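Local atomic coordinates of laccase (Botrytis aclada, PDB entry 3V9E), a protein that probably oxidises hydroquinones and lignin-derived phenols with one copper site and passes the electrons to other copper ions, where dioxygen is reduced to water. Residues A[99-104]-A[184-189]; A[531-536]-A[575-580]. One frame throughout, in Å; residues are numbered along the deposited sequence.

Interaction 1: A[99-104]-A[184-189]; sequences AIIADW and IINGPA. With NAG (2-acetamido-2-deoxy-beta-D-glucopyranose), chain C.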
# COMPACT_ATOMS: atom_id res chain seq x y z
N ALA A 99 -5.90 2.59 14.40
CA ALA A 99 -5.47 1.21 14.15
C ALA A 99 -6.67 0.27 14.16
O ALA A 99 -7.56 0.30 15.02
CB ALA A 99 -4.48 0.81 15.23
N ILE A 100 -6.71 -0.57 13.12
CA ILE A 100 -7.60 -1.63 13.06
C ILE A 100 -6.76 -2.85 13.34
O ILE A 100 -5.82 -3.21 12.57
CB ILE A 100 -8.27 -1.69 11.70
CG1 ILE A 100 -9.11 -0.44 11.51
CG2 ILE A 100 -9.12 -2.98 11.58
CD1 ILE A 100 -9.77 -0.37 10.17
N ILE A 101 -7.09 -3.50 14.44
CA ILE A 101 -6.26 -4.63 14.87
C ILE A 101 -7.17 -5.84 15.04
O ILE A 101 -8.24 -5.77 15.65
CB ILE A 101 -5.50 -4.30 16.13
CG1 ILE A 101 -4.59 -3.07 15.87
CG2 ILE A 101 -4.61 -5.46 16.59
CD1 ILE A 101 -3.93 -2.47 17.12
N ALA A 102 -6.73 -6.95 14.51
CA ALA A 102 -7.50 -8.16 14.55
C ALA A 102 -6.57 -9.33 14.55
O ALA A 102 -5.34 -9.16 14.48
CB ALA A 102 -8.46 -8.19 13.36
N ASP A 103 -7.12 -10.52 14.70
CA ASP A 103 -6.39 -11.75 14.59
C ASP A 103 -6.78 -12.46 13.33
O ASP A 103 -7.90 -12.31 12.81
CB ASP A 103 -6.79 -12.73 15.70
CG ASP A 103 -6.43 -12.27 17.08
OD1 ASP A 103 -5.31 -11.79 17.34
OD2 ASP A 103 -7.26 -12.48 17.94
N TRP A 104 -5.80 -13.19 12.86
CA TRP A 104 -5.90 -14.07 11.72
C TRP A 104 -7.20 -14.87 11.87
O TRP A 104 -7.41 -15.50 12.88
CB TRP A 104 -4.70 -14.99 11.72
CG TRP A 104 -4.62 -15.93 10.63
CD1 TRP A 104 -5.26 -15.89 9.40
CD2 TRP A 104 -3.78 -17.04 10.62
NE1 TRP A 104 -4.88 -16.98 8.64
CE2 TRP A 104 -3.98 -17.71 9.39
CE3 TRP A 104 -2.91 -17.59 11.57
CZ2 TRP A 104 -3.33 -18.87 9.09
CZ3 TRP A 104 -2.27 -18.78 11.27
CH2 TRP A 104 -2.44 -19.38 10.03
N ILE A 184 -3.44 -4.14 11.27
CA ILE A 184 -2.50 -5.15 11.78
C ILE A 184 -3.29 -6.38 12.13
O ILE A 184 -4.27 -6.29 12.90
CB ILE A 184 -1.82 -4.66 13.04
CG1 ILE A 184 -0.92 -3.45 12.69
CG2 ILE A 184 -0.95 -5.75 13.62
CD1 ILE A 184 -0.24 -2.83 13.93
N ILE A 185 -2.87 -7.51 11.57
CA ILE A 185 -3.57 -8.75 11.79
C ILE A 185 -2.56 -9.69 12.48
O ILE A 185 -1.56 -10.08 11.91
CB ILE A 185 -4.05 -9.37 10.51
CG1 ILE A 185 -5.04 -8.44 9.75
CG2 ILE A 185 -4.73 -10.70 10.78
CD1 ILE A 185 -4.93 -8.70 8.26
N ASN A 186 -2.86 -10.02 13.73
CA ASN A 186 -1.94 -10.81 14.48
C ASN A 186 -1.98 -12.23 14.04
O ASN A 186 -2.96 -12.71 13.50
CB ASN A 186 -2.22 -10.69 15.97
CG ASN A 186 -1.69 -9.37 16.53
OD1 ASN A 186 -0.46 -9.02 16.49
ND2 ASN A 186 -2.60 -8.62 16.99
N GLY A 187 -0.85 -12.88 14.21
CA GLY A 187 -0.64 -14.19 13.71
C GLY A 187 0.79 -14.60 14.05
O GLY A 187 1.47 -13.91 14.83
N PRO A 188 1.25 -15.70 13.47
CA PRO A 188 2.59 -16.17 13.78
C PRO A 188 3.64 -15.39 12.99
O PRO A 188 3.33 -14.50 12.18
CB PRO A 188 2.55 -17.64 13.37
CG PRO A 188 1.63 -17.62 12.15
CD PRO A 188 0.55 -16.64 12.58
N ALA A 189 4.89 -15.69 13.27
CA ALA A 189 6.04 -14.97 12.69
C ALA A 189 7.21 -15.94 12.57
O ALA A 189 7.27 -16.97 13.24
CB ALA A 189 6.45 -13.77 13.57
C1 NAG C . -0.21 2.16 18.14
C2 NAG C . -1.70 2.19 18.53
C3 NAG C . -1.99 1.16 19.65
C4 NAG C . -1.28 -0.18 19.42
C5 NAG C . 0.20 -0.06 18.99
C6 NAG C . 0.86 -1.44 18.74
C7 NAG C . -3.03 4.24 18.12
C8 NAG C . -3.36 5.64 18.54
N2 NAG C . -2.14 3.56 18.87
O3 NAG C . -3.37 0.92 19.64
O4 NAG C . -1.29 -0.89 20.63
O5 NAG C . 0.25 0.82 17.87
O6 NAG C . 0.56 -2.02 17.47
O7 NAG C . -3.60 3.75 17.12
O HOH W 1 -4.95 -9.16 17.50
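Ile101 and Ile184, Ala102 and Ile185, Asp103 and Asn186 face each other in pairs along two parallel strands, their side chains alternating between the two faces of the sheet. Ile101, Asp103, Ile184 and Asn186 lie on one face, Ala102 and Ile185 on the other. On the first face Ile101 brings its CG2 methyl up to the NH2 end of the Asn186 amide, 3.8 Å from ND2, while its CG1 passes the CB of Ile184. With CG1 beside the backbone N (chi1 -59°), CG2 is left opposite that N and leans along the strand toward Asn186. The Asp103 carboxylate and the Asn186 amide lie obliquely across each other, their planes 54° apart, and OD1 of Asp103 touches Asn186 CB at 3.6 Å. A water donates to Asp103 OD1; its link to Asn186 ND2 is too short to be trusted. Asp103 OD2 has a salt bridge to Arg68.

On the other face the CG2 methyl of Ile185 tucks under the chain at Trp104, 3.4 Å from its backbone N. The indole of Trp104 swings out past the strand end (chi1 -179°), where the pyrrolidine of Pro188 crosses it at about a right angle and brings CD within 3.7 Å of CE3. Trp49 and Tyr162 also meet this ring.

Between the two faces, a ladder of backbone bonds runs from Ile184 N to Ile100 O through to Trp104 N, which donates to Asn186 O at 3.0 Å. The tightest rung is Asn186 N to Ala102 O, 2.7 Å. Ala99 and Ile184 border an attached glycan, with Ile184 CD1 3.7 Å from NAG O6. This is a parallel pairing at the edge of a mixed sheet, strand 100-103 outermost against strand 180-186, as found in the cupredoxin-like beta-sandwich of multicopper oxidases.

Interaction 2: A[531-536]-A[575-580]; sequences HASEGM and EDDSGI. With CU (copper (II) ion), chain D.
A Schellman motif, closed by Gly535, ends the helix beside the type 1 copper, and the chain's C-terminal tail docks on it through Ala532 and Ser533. Ala532 O is gripped twice: Gly535 N reaches it from within the motif, and Ser578 OG donates to it at 2.7 Å from the opposite face of the carbonyl plane. The Ser578 hydroxyl can do this because it sits between its own backbone N and carbonyl carbon (chi1 65°), turned in toward the helix end. One residue on, Ser533 O takes the backbone N-H of Ser578 at 2.9 Å in a rather bent bond (139°), so main chain and side chain of one serine hold consecutive carbonyls.

Ser533 OG donates in turn to Asp577 OD2, 2.8 Å away, arriving from above the carboxylate plane; that oxygen is also hydrogen-bonded to Ser172, its strongest partner. The other oxygen, OD1, receives Gly579 N in an Asx turn, so the carboxylate is held at both ends and bends the tail toward its terminus. There the CD1 of Ile580 comes up beside Ala532, 3.3 Å from its O and 3.7 Å from its CB. The terminal OXT of Ile580 makes a weak hydrogen bond to His170, a ligand of the trinuclear copper centre.

On the far side of the helix end His531 binds the type 1 copper through ND1 at 2.0 Å, with His463 and Cys526 as the other ligands. The sulfur of Met536, the engineered residue, lies 3.2 Å from the metal. A tail ending in Asp-Ser-Gly-Ile, folded in beside the trinuclear centre, is the C-terminal plug characteristic of ascomycete laccases.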
# COMPACT_ATOMS: atom_id res chain seq x y z
N HIS A 531 0.65 8.90 -10.62
CA HIS A 531 0.65 7.99 -11.75
C HIS A 531 -0.64 7.24 -11.78
O HIS A 531 -1.22 7.05 -12.84
CB HIS A 531 1.83 6.98 -11.67
CG HIS A 531 3.16 7.60 -11.77
ND1 HIS A 531 4.31 6.87 -11.84
CD2 HIS A 531 3.55 8.91 -11.70
CE1 HIS A 531 5.34 7.68 -11.91
NE2 HIS A 531 4.91 8.93 -11.79
N ALA A 532 -1.14 6.82 -10.64
CA ALA A 532 -2.45 6.20 -10.61
C ALA A 532 -3.55 7.13 -11.12
O ALA A 532 -4.42 6.77 -11.89
CB ALA A 532 -2.76 5.74 -9.16
N SER A 533 -3.48 8.37 -10.65
CA SER A 533 -4.46 9.36 -11.08
C SER A 533 -4.33 9.66 -12.58
O SER A 533 -5.36 10.05 -13.27
CB SER A 533 -4.23 10.63 -10.25
OG SER A 533 -4.91 10.51 -8.99
N GLU A 534 -3.11 9.55 -13.10
CA GLU A 534 -2.75 9.75 -14.49
C GLU A 534 -3.00 8.48 -15.31
O GLU A 534 -2.53 8.39 -16.43
CB GLU A 534 -1.32 10.21 -14.61
CG GLU A 534 -1.19 11.61 -14.04
CD GLU A 534 0.14 12.03 -13.65
OE1 GLU A 534 1.10 11.26 -13.86
OE2 GLU A 534 0.25 13.17 -13.11
N GLY A 535 -3.68 7.49 -14.73
CA GLY A 535 -4.09 6.31 -15.43
C GLY A 535 -3.17 5.11 -15.56
O GLY A 535 -3.47 4.17 -16.36
N MET A 536 -2.09 5.07 -14.76
CA MET A 536 -1.16 3.98 -14.83
C MET A 536 -1.76 2.76 -14.12
O MET A 536 -1.42 2.43 -13.00
CB MET A 536 0.20 4.34 -14.25
CG MET A 536 1.19 3.29 -14.65
SD MET A 536 2.85 3.84 -14.26
CE MET A 536 3.69 2.26 -14.29
N GLU A 575 -15.19 14.25 -11.21
CA GLU A 575 -13.98 13.41 -11.43
C GLU A 575 -13.04 14.14 -12.37
O GLU A 575 -13.49 14.64 -13.41
CB GLU A 575 -14.40 12.10 -12.10
CG GLU A 575 -13.28 11.07 -12.17
CD GLU A 575 -13.74 9.81 -12.86
OE1 GLU A 575 -14.83 9.78 -13.46
OE2 GLU A 575 -13.01 8.81 -12.79
N ASP A 576 -11.77 14.26 -12.02
CA ASP A 576 -10.76 14.97 -12.82
C ASP A 576 -9.44 14.16 -12.83
O ASP A 576 -8.35 14.70 -12.99
CB ASP A 576 -10.54 16.50 -12.43
CG ASP A 576 -9.73 16.68 -11.17
OD1 ASP A 576 -9.78 15.73 -10.37
OD2 ASP A 576 -9.03 17.72 -10.98
N ASP A 577 -9.58 12.84 -12.69
CA ASP A 577 -8.49 11.95 -12.92
C ASP A 577 -9.02 10.60 -13.29
O ASP A 577 -10.16 10.45 -13.74
CB ASP A 577 -7.52 11.93 -11.69
CG ASP A 577 -8.18 11.40 -10.39
OD1 ASP A 577 -9.34 10.89 -10.44
OD2 ASP A 577 -7.49 11.50 -9.33
N SER A 578 -8.20 9.58 -13.15
CA SER A 578 -8.56 8.27 -13.59
C SER A 578 -9.73 7.64 -12.79
O SER A 578 -10.39 6.72 -13.26
CB SER A 578 -7.36 7.37 -13.45
OG SER A 578 -7.03 7.25 -12.09
N GLY A 579 -9.93 8.10 -11.56
CA GLY A 579 -10.93 7.55 -10.67
C GLY A 579 -10.32 6.75 -9.53
O GLY A 579 -10.95 6.61 -8.45
N ILE A 580 -9.08 6.28 -9.67
CA ILE A 580 -8.59 5.35 -8.62
C ILE A 580 -7.52 5.96 -7.84
O ILE A 580 -7.36 7.21 -8.01
CB ILE A 580 -8.18 3.99 -9.21
CG1 ILE A 580 -7.34 4.15 -10.49
CG2 ILE A 580 -9.43 3.18 -9.56
CD1 ILE A 580 -5.89 4.26 -10.32
OXT ILE A 580 -6.85 5.20 -7.06
CU CU D . 4.35 4.86 -11.64
O HOH W 2 -4.94 8.18 -7.50

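Interactions 1 and 2 share no strand or helix and stand on opposite sides of the chain's centre, their centres about 32 Å and their nearest atoms about 18 Å apart. Both are largely buried, though interaction 1 has partly exposed residues on the face next to attached sugar. Its adhesion comes from a repeating backbone ladder padded by isoleucines, within the first cupredoxin-like domain. Interaction 2 relies instead on hydroxyls and a carboxylate that meet the carbonyls and side chain of a helix end, and it brings the chain terminus close to copper ligands, whereas 99-104 and 184-189 belong to the sheet framework.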